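Local coordinates for serine protease inhibitor 4, isoform B (Drosophila melanogaster, PDB 4P0F), which probably inhibits serine and cysteine endopeptidases by the serpin mechanism, in which the cleaved reactive loop inserts into a large beta sheet, at residues G27-E32 against F278-S283; V124-N129 against D155-E160; L151-V156 against A315-A320. All coordinates share one frame; numbering follows the deposited sequence.

Contact 1 (G27-E32 against F278-S283); sequences GQKPGE and FQVELS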
ATOM      1  N   GLY A  27       4.929   7.023  13.198  1.00 34.52           N
ATOM      2  CA  GLY A  27       4.663   7.897  14.321  1.00 39.93           C
ATOM      3  C   GLY A  27       3.373   7.535  15.029  1.00 34.68           C
ATOM      4  O   GLY A  27       3.285   7.642  16.248  1.00 37.93           O
ATOM      5  N   GLN A  28       2.367   7.108  14.269  1.00 34.47           N
ATOM      6  CA  GLN A  28       1.060   6.787  14.839  1.00 34.64           C
ATOM      7  C   GLN A  28       1.074   5.407  15.504  1.00 37.18           C
ATOM      8  O   GLN A  28       0.329   5.168  16.456  1.00 44.58           O
ATOM      9  CB  GLN A  28      -0.034   6.847  13.753  1.00 41.54           C
ATOM     10  CG  GLN A  28      -1.467   6.831  14.293  1.00 50.49           C
ATOM     11  CD  GLN A  28      -2.534   6.748  13.195  1.00 43.39           C
ATOM     12  OE1 GLN A  28      -2.400   7.349  12.127  1.00 34.76           O
ATOM     13  NE2 GLN A  28      -3.599   5.993  13.465  1.00 35.34           N
ATOM     14  N   LYS A  29       1.926   4.511  15.005  1.00 47.87           N
ATOM     15  CA  LYS A  29       1.973   3.121  15.473  1.00 45.64           C
ATOM     16  C   LYS A  29       3.422   2.629  15.614  1.00 34.55           C
ATOM     17  O   LYS A  29       3.873   1.783  14.842  1.00 37.53           O
ATOM     18  CB  LYS A  29       1.201   2.212  14.505  1.00 51.24           C
ATOM     19  CG  LYS A  29      -0.182   2.733  14.121  1.00 63.98           C
ATOM     20  CD  LYS A  29      -1.275   1.717  14.389  1.00 71.71           C
ATOM     21  CE  LYS A  29      -2.618   2.225  13.886  1.00 72.61           C
ATOM     22  NZ  LYS A  29      -3.461   1.140  13.317  1.00 63.80           N
ATOM     23  N   PRO A  30       4.151   3.150  16.619  1.00 38.99           N
ATOM     24  CA  PRO A  30       5.616   3.034  16.727  1.00 43.72           C
ATOM     25  C   PRO A  30       6.198   1.620  16.880  1.00 67.14           C
ATOM     26  O   PRO A  30       7.268   1.372  16.324  1.00 89.50           O
ATOM     27  CB  PRO A  30       5.938   3.866  17.978  1.00 45.82           C
ATOM     28  CG  PRO A  30       4.661   3.948  18.735  1.00 49.41           C
ATOM     29  CD  PRO A  30       3.588   3.973  17.702  1.00 44.98           C
ATOM     30  N   GLY A  31       5.532   0.728  17.605  1.00 51.13           N
ATOM     31  CA  GLY A  31       6.102  -0.577  17.906  1.00 48.82           C
ATOM     32  C   GLY A  31       5.533  -1.728  17.096  1.00 42.85           C
ATOM     33  O   GLY A  31       5.669  -2.889  17.487  1.00 59.38           O
ATOM     34  N   GLU A  32       4.915  -1.407  15.962  1.00 35.27           N
ATOM     35  CA  GLU A  32       4.166  -2.386  15.177  1.00 31.40           C
ATOM     36  C   GLU A  32       4.830  -2.716  13.855  1.00 30.15           C
ATOM     37  O   GLU A  32       5.489  -1.868  13.247  1.00 28.97           O
ATOM     38  CB  GLU A  32       2.752  -1.867  14.907  1.00 31.70           C
ATOM     39  CG  GLU A  32       1.867  -1.849  16.144  1.00 54.14           C
ATOM     40  CD  GLU A  32       0.445  -1.409  15.842  1.00 63.57           C
ATOM     41  OE1 GLU A  32      -0.015  -1.614  14.701  1.00 49.07           O
ATOM     42  OE2 GLU A  32      -0.211  -0.855  16.749  1.00 75.68           O
ATOM     43  N   PHE A 278      -1.857  -5.491   8.983  1.00 18.83           N
ATOM     44  CA  PHE A 278      -1.941  -4.133   9.484  1.00 15.69           C
ATOM     45  C   PHE A 278      -3.218  -3.494   8.977  1.00 17.69           C
ATOM     46  O   PHE A 278      -3.612  -3.709   7.829  1.00 18.65           O
ATOM     47  CB  PHE A 278      -0.721  -3.328   9.034  1.00 16.42           C
ATOM     48  CG  PHE A 278      -0.679  -1.921   9.558  1.00 14.12           C
ATOM     49  CD1 PHE A 278      -0.372  -1.668  10.884  1.00 20.01           C
ATOM     50  CD2 PHE A 278      -0.918  -0.853   8.719  1.00 17.84           C
ATOM     51  CE1 PHE A 278      -0.318  -0.384  11.360  1.00 28.01           C
ATOM     52  CE2 PHE A 278      -0.856   0.438   9.198  1.00 16.53           C
ATOM     53  CZ  PHE A 278      -0.562   0.671  10.510  1.00 20.75           C
ATOM     54  N   GLN A 279      -3.880  -2.752   9.854  1.00 19.12           N
ATOM     55  CA  GLN A 279      -5.075  -2.020   9.465  1.00 17.73           C
ATOM     56  C   GLN A 279      -5.074  -0.662  10.138  1.00 17.92           C
ATOM     57  O   GLN A 279      -4.638  -0.521  11.285  1.00 19.85           O
ATOM     58  CB  GLN A 279      -6.334  -2.797   9.814  1.00 20.75           C
ATOM     59  CG  GLN A 279      -6.569  -3.063  11.278  1.00 30.96           C
ATOM     60  CD  GLN A 279      -7.797  -3.940  11.501  1.00 50.84           C
ATOM     61  OE1 GLN A 279      -7.782  -5.139  11.216  1.00 62.56           O
ATOM     62  NE2 GLN A 279      -8.871  -3.336  11.989  1.00 44.63           N
ATOM     63  N   VAL A 280      -5.566   0.332   9.411  1.00 15.57           N
ATOM     64  CA  VAL A 280      -5.561   1.697   9.884  1.00 15.57           C
ATOM     65  C   VAL A 280      -6.622   2.513   9.166  1.00 16.25           C
ATOM     66  O   VAL A 280      -6.911   2.268   7.988  1.00 18.18           O
ATOM     67  CB  VAL A 280      -4.173   2.358   9.673  1.00 17.86           C
ATOM     68  CG1 VAL A 280      -3.826   2.437   8.191  1.00 20.07           C
ATOM     69  CG2 VAL A 280      -4.113   3.729  10.316  1.00 24.41           C
ATOM     70  N   GLU A 281      -7.224   3.453   9.891  1.00 17.60           N
ATOM     71  CA  GLU A 281      -8.092   4.447   9.286  1.00 16.44           C
ATOM     72  C   GLU A 281      -7.184   5.657   9.021  1.00 16.78           C
ATOM     73  O   GLU A 281      -6.497   6.137   9.929  1.00 16.55           O
ATOM     74  CB  GLU A 281      -9.294   4.776  10.192  1.00 18.26           C
ATOM     75  CG  GLU A 281     -10.450   5.485   9.483  1.00 20.38           C
ATOM     76  CD  GLU A 281     -10.156   6.933   9.183  1.00 25.45           C
ATOM     77  OE1 GLU A 281      -9.426   7.556   9.971  1.00 22.72           O
ATOM     78  OE2 GLU A 281     -10.665   7.455   8.170  1.00 24.23           O
ATOM     79  N   LEU A 282      -7.143   6.101   7.769  1.00 15.14           N
ATOM     80  CA  LEU A 282      -6.081   7.000   7.294  1.00 14.28           C
ATOM     81  C   LEU A 282      -6.405   8.498   7.364  1.00 17.32           C
ATOM     82  O   LEU A 282      -5.621   9.310   6.879  1.00 17.42           O
ATOM     83  CB  LEU A 282      -5.723   6.640   5.849  1.00 12.40           C
ATOM     84  CG  LEU A 282      -4.891   5.373   5.642  1.00 17.03           C
ATOM     85  CD1 LEU A 282      -4.796   5.036   4.179  1.00 15.25           C
ATOM     86  CD2 LEU A 282      -3.487   5.556   6.217  1.00 20.57           C
ATOM     87  N   SER A 283      -7.532   8.876   7.975  1.00 17.79           N
ATOM     88  CA  SER A 283      -7.912  10.291   8.036  1.00 16.74           C
ATOM     89  C   SER A 283      -6.824  11.148   8.670  1.00 15.95           C
ATOM     90  O   SER A 283      -6.496  12.227   8.171  1.00 18.44           O
ATOM     91  CB  SER A 283      -9.214  10.476   8.826  1.00 19.48           C
ATOM     92  OG  SER A 283     -10.311   9.940   8.111  1.00 31.96           O
TER
HETATM   93  O   HOH W   1      -4.384   7.872  10.119  1.00 20.48           O

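Contact 2 (V124-N129 against D155-E160); sequences VDFSKN and DVLNSE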
ATOM      1  N   VAL A 124     -25.696  -0.137  -4.402  1.00 21.04           N
ATOM      2  CA  VAL A 124     -25.986  -0.844  -3.153  1.00 21.64           C
ATOM      3  C   VAL A 124     -26.890  -0.003  -2.257  1.00 26.08           C
ATOM      4  O   VAL A 124     -26.980   1.212  -2.428  1.00 24.67           O
ATOM      5  CB  VAL A 124     -24.688  -1.196  -2.373  1.00 26.03           C
ATOM      6  CG1 VAL A 124     -23.758  -2.058  -3.225  1.00 24.52           C
ATOM      7  CG2 VAL A 124     -23.973   0.064  -1.910  1.00 23.14           C
ATOM      8  N   ASP A 125     -27.554  -0.651  -1.304  1.00 22.83           N
ATOM      9  CA  ASP A 125     -28.436   0.039  -0.367  1.00 24.80           C
ATOM     10  C   ASP A 125     -27.722   0.241   0.966  1.00 22.80           C
ATOM     11  O   ASP A 125     -27.699  -0.662   1.804  1.00 24.14           O
ATOM     12  CB  ASP A 125     -29.733  -0.754  -0.172  1.00 28.09           C
ATOM     13  CG  ASP A 125     -30.741  -0.027   0.694  1.00 33.15           C
ATOM     14  OD1 ASP A 125     -30.398   1.021   1.270  1.00 29.78           O
ATOM     15  OD2 ASP A 125     -31.885  -0.515   0.813  1.00 32.65           O
ATOM     16  N   PHE A 126     -27.125   1.415   1.162  1.00 21.79           N
ATOM     17  CA  PHE A 126     -26.356   1.688   2.382  1.00 23.72           C
ATOM     18  C   PHE A 126     -27.219   1.802   3.645  1.00 22.71           C
ATOM     19  O   PHE A 126     -26.699   1.715   4.756  1.00 25.28           O
ATOM     20  CB  PHE A 126     -25.525   2.966   2.216  1.00 20.39           C
ATOM     21  CG  PHE A 126     -24.329   2.807   1.302  1.00 19.10           C
ATOM     22  CD1 PHE A 126     -23.312   1.909   1.598  1.00 18.52           C
ATOM     23  CD2 PHE A 126     -24.204   3.593   0.163  1.00 18.65           C
ATOM     24  CE1 PHE A 126     -22.216   1.787   0.765  1.00 20.18           C
ATOM     25  CE2 PHE A 126     -23.117   3.468  -0.679  1.00 20.28           C
ATOM     26  CZ  PHE A 126     -22.119   2.562  -0.378  1.00 19.84           C
ATOM     27  N   SER A 127     -28.525   1.997   3.488  1.00 23.93           N
ATOM     28  CA  SER A 127     -29.429   1.978   4.636  1.00 25.48           C
ATOM     29  C   SER A 127     -29.459   0.580   5.236  1.00 28.35           C
ATOM     30  O   SER A 127     -29.619   0.409   6.448  1.00 29.11           O
ATOM     31  CB  SER A 127     -30.838   2.412   4.233  1.00 30.83           C
ATOM     32  OG  SER A 127     -30.809   3.743   3.754  1.00 34.40           O
ATOM     33  N   LYS A 128     -29.307  -0.419   4.374  1.00 25.80           N
ATOM     34  CA  LYS A 128     -29.134  -1.790   4.827  1.00 27.13           C
ATOM     35  C   LYS A 128     -27.640  -2.016   4.926  1.00 27.16           C
ATOM     36  O   LYS A 128     -27.035  -2.671   4.079  1.00 24.40           O
ATOM     37  CB  LYS A 128     -29.780  -2.780   3.868  1.00 27.12           C
ATOM     38  CG  LYS A 128     -31.295  -2.663   3.790  1.00 29.22           C
ATOM     39  CD  LYS A 128     -31.856  -3.556   2.702  1.00 32.55           C
ATOM     40  CE  LYS A 128     -33.371  -3.400   2.597  1.00 55.55           C
ATOM     41  NZ  LYS A 128     -33.943  -4.143   1.440  1.00 60.60           N
ATOM     42  N   ASN A 129     -27.049  -1.446   5.965  1.00 24.69           N
ATOM     43  CA  ASN A 129     -25.608  -1.255   5.990  1.00 23.29           C
ATOM     44  C   ASN A 129     -24.835  -2.560   6.189  1.00 24.06           C
ATOM     45  O   ASN A 129     -23.705  -2.684   5.721  1.00 22.15           O
ATOM     46  CB  ASN A 129     -25.231  -0.234   7.064  1.00 23.81           C
ATOM     47  CG  ASN A 129     -25.764  -0.589   8.425  1.00 24.94           C
ATOM     48  OD1 ASN A 129     -26.911  -1.012   8.565  1.00 30.48           O
ATOM     49  ND2 ASN A 129     -24.939  -0.402   9.447  1.00 25.93           N
ATOM     50  N   ASP A 155     -20.617  -0.542  10.546  1.00 20.60           N
ATOM     51  CA  ASP A 155     -20.950   0.558  11.443  1.00 22.46           C
ATOM     52  C   ASP A 155     -20.377   1.913  11.000  1.00 22.94           C
ATOM     53  O   ASP A 155     -20.612   2.916  11.677  1.00 22.99           O
ATOM     54  CB  ASP A 155     -20.545   0.246  12.905  1.00 24.39           C
ATOM     55  CG  ASP A 155     -19.046   0.037  13.128  1.00 24.45           C
ATOM     56  OD1 ASP A 155     -18.193   0.339  12.267  1.00 23.82           O
ATOM     57  OD2 ASP A 155     -18.719  -0.424  14.246  1.00 27.63           O
ATOM     58  N   VAL A 156     -19.692   1.966   9.860  1.00 18.77           N
ATOM     59  CA  VAL A 156     -19.335   3.279   9.278  1.00 20.57           C
ATOM     60  C   VAL A 156     -20.197   3.635   8.070  1.00 22.12           C
ATOM     61  O   VAL A 156     -19.966   4.665   7.427  1.00 21.08           O
ATOM     62  CB  VAL A 156     -17.847   3.366   8.851  1.00 19.91           C
ATOM     63  CG1 VAL A 156     -16.944   3.082  10.027  1.00 23.29           C
ATOM     64  CG2 VAL A 156     -17.538   2.453   7.680  1.00 20.39           C
ATOM     65  N   LEU A 157     -21.191   2.796   7.785  1.00 20.68           N
ATOM     66  CA  LEU A 157     -22.126   3.003   6.685  1.00 19.20           C
ATOM     67  C   LEU A 157     -23.529   3.222   7.228  1.00 19.70           C
ATOM     68  O   LEU A 157     -23.925   2.564   8.182  1.00 22.70           O
ATOM     69  CB  LEU A 157     -22.126   1.795   5.736  1.00 18.98           C
ATOM     70  CG  LEU A 157     -20.775   1.400   5.137  1.00 16.52           C
ATOM     71  CD1 LEU A 157     -20.914   0.187   4.224  1.00 22.06           C
ATOM     72  CD2 LEU A 157     -20.140   2.551   4.382  1.00 19.47           C
ATOM     73  N   ASN A 158     -24.278   4.131   6.606  1.00 21.17           N
ATOM     74  CA  ASN A 158     -25.683   4.341   6.955  1.00 24.35           C
ATOM     75  C   ASN A 158     -26.425   5.056   5.827  1.00 22.94           C
ATOM     76  O   ASN A 158     -25.897   5.190   4.727  1.00 22.06           O
ATOM     77  CB  ASN A 158     -25.807   5.120   8.275  1.00 25.72           C
ATOM     78  CG  ASN A 158     -25.215   6.528   8.208  1.00 32.49           C
ATOM     79  OD1 ASN A 158     -25.115   7.137   7.146  1.00 25.43           O
ATOM     80  ND2 ASN A 158     -24.823   7.047   9.364  1.00 39.14           N
ATOM     81  N   SER A 159     -27.650   5.515   6.089  1.00 22.78           N
ATOM     82  CA  SER A 159     -28.471   6.103   5.038  1.00 22.22           C
ATOM     83  C   SER A 159     -27.885   7.384   4.451  1.00 24.27           C
ATOM     84  O   SER A 159     -28.319   7.827   3.386  1.00 23.65           O
ATOM     85  CB  SER A 159     -29.883   6.397   5.566  1.00 27.20           C
ATOM     86  OG  SER A 159     -29.825   7.263   6.685  1.00 33.33           O
ATOM     87  N   GLU A 160     -26.917   7.982   5.142  1.00 23.31           N
ATOM     88  CA  GLU A 160     -26.229   9.177   4.640  1.00 21.21           C
ATOM     89  C   GLU A 160     -25.064   8.846   3.699  1.00 18.54           C
ATOM     90  O   GLU A 160     -24.561   9.724   3.006  1.00 19.40           O
ATOM     91  CB  GLU A 160     -25.705  10.030   5.801  1.00 30.23           C
ATOM     92  CG  GLU A 160     -26.785  10.590   6.709  1.00 34.51           C
ATOM     93  CD  GLU A 160     -27.399  11.864   6.163  1.00 57.84           C
ATOM     94  OE1 GLU A 160     -26.725  12.919   6.198  1.00 45.71           O
ATOM     95  OE2 GLU A 160     -28.555  11.809   5.699  1.00 60.03           O
TER

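Contact 3 (L151-V156 against A315-A320); sequences LVPADV and AIIHKA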
ATOM      1  N   LEU A 151     -13.091  -5.352   5.258  1.00 23.62           N
ATOM      2  CA  LEU A 151     -12.428  -4.065   5.024  1.00 17.87           C
ATOM      3  C   LEU A 151     -13.247  -2.903   5.577  1.00 22.58           C
ATOM      4  O   LEU A 151     -12.751  -2.117   6.381  1.00 21.08           O
ATOM      5  CB  LEU A 151     -12.170  -3.837   3.531  1.00 17.87           C
ATOM      6  CG  LEU A 151     -11.499  -2.492   3.199  1.00 15.42           C
ATOM      7  CD1 LEU A 151     -10.070  -2.481   3.675  1.00 17.65           C
ATOM      8  CD2 LEU A 151     -11.570  -2.181   1.728  1.00 16.21           C
ATOM      9  N   VAL A 152     -14.500  -2.795   5.134  1.00 18.48           N
ATOM     10  CA  VAL A 152     -15.363  -1.684   5.519  1.00 19.65           C
ATOM     11  C   VAL A 152     -16.421  -2.161   6.498  1.00 26.67           C
ATOM     12  O   VAL A 152     -17.327  -2.881   6.104  1.00 26.96           O
ATOM     13  CB  VAL A 152     -16.049  -1.053   4.295  1.00 22.51           C
ATOM     14  CG1 VAL A 152     -16.864   0.166   4.713  1.00 20.67           C
ATOM     15  CG2 VAL A 152     -15.010  -0.675   3.249  1.00 20.61           C
ATOM     16  N   PRO A 153     -16.310  -1.772   7.780  1.00 20.22           N
ATOM     17  CA  PRO A 153     -17.302  -2.270   8.743  1.00 21.21           C
ATOM     18  C   PRO A 153     -18.676  -1.690   8.494  1.00 21.88           C
ATOM     19  O   PRO A 153     -18.787  -0.552   8.036  1.00 21.44           O
ATOM     20  CB  PRO A 153     -16.766  -1.797  10.101  1.00 28.61           C
ATOM     21  CG  PRO A 153     -15.388  -1.306   9.856  1.00 32.45           C
ATOM     22  CD  PRO A 153     -15.306  -0.909   8.424  1.00 21.61           C
ATOM     23  N   ALA A 154     -19.714  -2.454   8.810  1.00 18.48           N
ATOM     24  CA  ALA A 154     -21.074  -1.989   8.631  1.00 21.74           C
ATOM     25  C   ALA A 154     -21.317  -0.714   9.424  1.00 22.10           C
ATOM     26  O   ALA A 154     -22.116   0.123   9.004  1.00 22.49           O
ATOM     27  CB  ALA A 154     -22.065  -3.065   9.049  1.00 23.29           C
ATOM     28  N   ASP A 155     -20.617  -0.542  10.546  1.00 20.60           N
ATOM     29  CA  ASP A 155     -20.950   0.558  11.443  1.00 22.46           C
ATOM     30  C   ASP A 155     -20.377   1.913  11.000  1.00 22.94           C
ATOM     31  O   ASP A 155     -20.612   2.916  11.677  1.00 22.99           O
ATOM     32  CB  ASP A 155     -20.545   0.246  12.905  1.00 24.39           C
ATOM     33  CG  ASP A 155     -19.046   0.037  13.128  1.00 24.45           C
ATOM     34  OD1 ASP A 155     -18.193   0.339  12.267  1.00 23.82           O
ATOM     35  OD2 ASP A 155     -18.719  -0.424  14.246  1.00 27.63           O
ATOM     36  N   VAL A 156     -19.692   1.966   9.860  1.00 18.77           N
ATOM     37  CA  VAL A 156     -19.335   3.279   9.278  1.00 20.57           C
ATOM     38  C   VAL A 156     -20.197   3.635   8.070  1.00 22.12           C
ATOM     39  O   VAL A 156     -19.966   4.665   7.427  1.00 21.08           O
ATOM     40  CB  VAL A 156     -17.847   3.366   8.851  1.00 19.91           C
ATOM     41  CG1 VAL A 156     -16.944   3.082  10.027  1.00 23.29           C
ATOM     42  CG2 VAL A 156     -17.538   2.453   7.680  1.00 20.39           C
ATOM     43  N   ALA A 315     -14.652   8.214   6.024  1.00 17.24           N
ATOM     44  CA  ALA A 315     -13.629   7.256   6.430  1.00 17.91           C
ATOM     45  C   ALA A 315     -12.725   6.872   5.276  1.00 16.17           C
ATOM     46  O   ALA A 315     -13.161   6.798   4.129  1.00 17.82           O
ATOM     47  CB  ALA A 315     -14.278   6.010   7.016  1.00 20.33           C
ATOM     48  N   ILE A 316     -11.449   6.631   5.590  1.00 16.99           N
ATOM     49  CA  ILE A 316     -10.528   6.000   4.657  1.00 16.12           C
ATOM     50  C   ILE A 316      -9.908   4.835   5.404  1.00 18.71           C
ATOM     51  O   ILE A 316      -9.212   5.049   6.387  1.00 19.45           O
ATOM     52  CB  ILE A 316      -9.402   6.937   4.165  1.00 16.99           C
ATOM     53  CG1 ILE A 316      -9.971   8.243   3.612  1.00 16.68           C
ATOM     54  CG2 ILE A 316      -8.550   6.213   3.119  1.00 17.25           C
ATOM     55  CD1 ILE A 316      -8.903   9.237   3.136  1.00 21.14           C
ATOM     56  N   ILE A 317     -10.200   3.610   4.975  1.00 16.15           N
ATOM     57  CA  ILE A 317      -9.737   2.427   5.697  1.00 15.43           C
ATOM     58  C   ILE A 317      -8.763   1.653   4.824  1.00 16.55           C
ATOM     59  O   ILE A 317      -9.029   1.409   3.657  1.00 15.48           O
ATOM     60  CB  ILE A 317     -10.913   1.521   6.110  1.00 18.25           C
ATOM     61  CG1 ILE A 317     -11.856   2.281   7.047  1.00 21.37           C
ATOM     62  CG2 ILE A 317     -10.398   0.277   6.801  1.00 22.01           C
ATOM     63  CD1 ILE A 317     -13.245   1.693   7.141  1.00 23.48           C
ATOM     64  N   HIS A 318      -7.625   1.279   5.399  1.00 14.82           N
ATOM     65  CA  HIS A 318      -6.630   0.516   4.678  1.00 14.49           C
ATOM     66  C   HIS A 318      -6.281  -0.714   5.470  1.00 14.05           C
ATOM     67  O   HIS A 318      -6.065  -0.639   6.681  1.00 15.09           O
ATOM     68  CB  HIS A 318      -5.377   1.346   4.429  1.00 15.93           C
ATOM     69  CG  HIS A 318      -4.363   0.668   3.566  1.00 12.63           C
ATOM     70  ND1 HIS A 318      -4.521   0.519   2.205  1.00 13.83           N
ATOM     71  CD2 HIS A 318      -3.166   0.109   3.866  1.00 15.49           C
ATOM     72  CE1 HIS A 318      -3.463  -0.091   1.704  1.00 18.79           C
ATOM     73  NE2 HIS A 318      -2.628  -0.356   2.692  1.00 15.83           N
ATOM     74  N   LYS A 319      -6.234  -1.842   4.778  1.00 13.15           N
ATOM     75  CA  LYS A 319      -5.809  -3.098   5.391  1.00 14.28           C
ATOM     76  C   LYS A 319      -4.817  -3.784   4.485  1.00 18.30           C
ATOM     77  O   LYS A 319      -4.985  -3.780   3.272  1.00 16.96           O
ATOM     78  CB  LYS A 319      -7.001  -4.014   5.648  1.00 18.24           C
ATOM     79  CG  LYS A 319      -7.937  -3.551   6.739  1.00 31.05           C
ATOM     80  CD  LYS A 319      -8.783  -4.727   7.260  1.00 56.01           C
ATOM     81  CE  LYS A 319      -9.840  -4.256   8.261  1.00 64.98           C
ATOM     82  NZ  LYS A 319     -10.757  -5.333   8.780  1.00 48.13           N
ATOM     83  N   ALA A 320      -3.791  -4.391   5.078  1.00 16.31           N
ATOM     84  CA  ALA A 320      -2.766  -5.065   4.293  1.00 14.35           C
ATOM     85  C   ALA A 320      -2.235  -6.309   5.016  1.00 16.72           C
ATOM     86  O   ALA A 320      -2.353  -6.449   6.237  1.00 16.09           O
ATOM     87  CB  ALA A 320      -1.642  -4.107   3.971  1.00 14.60           C
TER

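Contact 1 (G27-E32 against F278-S283)
The Lys-29 chain runs obliquely past the Phe-278 ring and on to the strand backbone. The contact joins the end of helix 6-28, helix A of the serpin fold, to strand 263-281, which supplies an edge strand of the large sheet A. The lysine chain bends at chi2 (-126°), which carries CD to 3.8 Å from Phe-278 CE1. Beyond the ring, Lys-29 NZ comes to 2.9 Å from Gln-279 O. Lys-29 NZ also lies 3.9 Å from Val-280 CB.

Glu-32 meets the same ring at its edge. Its OE1 sits near the ring plane, 3.6 Å from Phe-278 CE1, with the carboxylate turned 64° from the ring. This would set the negative oxygen against the slightly positive ring hydrogens. The two side chains cross at about a right angle.

Gln-28 holds its chain extended, and its NE2 touches Val-280 CG2 at 3.9 Å. Leu-25 of the helix also packs on Val-280, and Ile-34 on Phe-278. A water lies between the two segments at their other end, 2.9 Å from Gln-28 OE1 and 2.7 Å from Glu-281 O.

Contact 2 (V124-N129 against D155-E160)
The backbones come closest at Ser-127 and Ser-159, whose CA atoms are 4.3 Å apart, and spread to 5.5 Å between the CA atoms of Asn-129 and Leu-157. Both segments are loops flanking helix 129-143, helix F of the serpin fold. The first makes a type I beta turn from Asp-125 to Lys-128 and leads into the helix. The second returns from it towards strand 161-174 of sheet A.

Phe-126 and Leu-157 form the apolar part. Leu-157 CD1 approaches the ring edge, near its plane, 4.0 Å from Phe-126 CD1. One face of the ring carries Val-124 CG2, which is 3.5 Å above the plane and offset toward the rim. Val-164 of strand 161-174 packs on both Phe-126 and Leu-157, and Ala-132 and Ile-136 of the helix pack on Phe-126. The ring thus sits between helix and sheet. Phe-126 CB rests 3.4 Å from Asn-158 O.

Asn-129 CB lies 3.3 Å from Leu-157 O. With CG between the backbone N and the carbonyl carbon (chi1 54°), the amide stays alongside the returning chain. There ND2 finds its hydrogen-bond acceptor in Ala-154 O, just before the second segment, and so ties the start of the helix to that chain. Where the backbones are closest, Ser-127 OG lies 3.3 Å from Ser-159 CB.

At the end of the second segment, Glu-160 makes a salt bridge to Arg-340 of strand 328-341. Its backbone is held by an Asx turn: Glu-160 N donates to Asn-158 OD1 at 2.8 Å, from 37° above the carbonyl plane of the asparagine.

Contact 3 (L151-V156 against A315-A320)
Leu-151 meets both Ile-317 and Lys-319 of the strand. Its CG is anti to the backbone N (chi1 179°). Beyond it, CD1 lies 3.9 Å from Lys-319 CG. Leu-151 and Lys-319 run alongside each other, pointing opposite ways. The lysine stays extended and its NZ bonds to the backbone oxygens of Lys-149 and Asp-150, just before the segment. Leu-151 O sits 3.4 Å from Ile-317 CG2, and the leucine is also packed by Val-140 of helix 129-143 and Ala-334 of strand 328-341.

Val-152 contributes mainly backbone, with CA 4.3 Å from Ile-317 CD1. Its N bonds to Asn-137 OD1, which fixes the chain to the helix. Pro-153 then meets the isoleucine tip to tip: its CD is 3.6 Å from Ile-317 CD1. From Pro-153 the chain winds into a 3-10 turn, with Val-156 N bonded to Pro-153 O at 3.2 Å. This brings Val-156 back over the strand, where CG2 lies 4.4 Å from Ile-317 CD1.

An alanine in place of Ile-317 would probably leave Pro-153 CD, Val-156 CG2 and Leu-151 CD1 without their apolar partner and open a gap under the loop.

The contact is apolar between side chains. It is the packing of the linker after helix F onto the face of sheet A, characteristic of serpins. Strand 311-324 is paired here with strand 328-341, consistent with the reactive loop inserted into sheet A after cleavage.

Overall arrangement
Contacts 1 and 3 sit on neighbouring strands of sheet A, their centres about 14 Å apart. The strands are joined between the contacts by Leu-282 N to Ile-316 O at 2.7 Å, and Gln-279 packs on Lys-319. Contact 1 lies on the helix A side of sheet A and contact 3 on the helix F side, so they sit on opposite faces of the sheet. Contacts 2 and 3 share Asp-155 and Val-156, with centres about 13 Å apart, and Leu-157 CD2 packs on Val-152 CG1 at 4.1 Å. Contacts 1 and 2 do not touch; their centres are about 26 Å apart and their nearest atoms about 7 Å. The probable inserted reactive loop, strand 328-341, runs beside contact 3 and also pairs with strand 161-174, which follows contact 2.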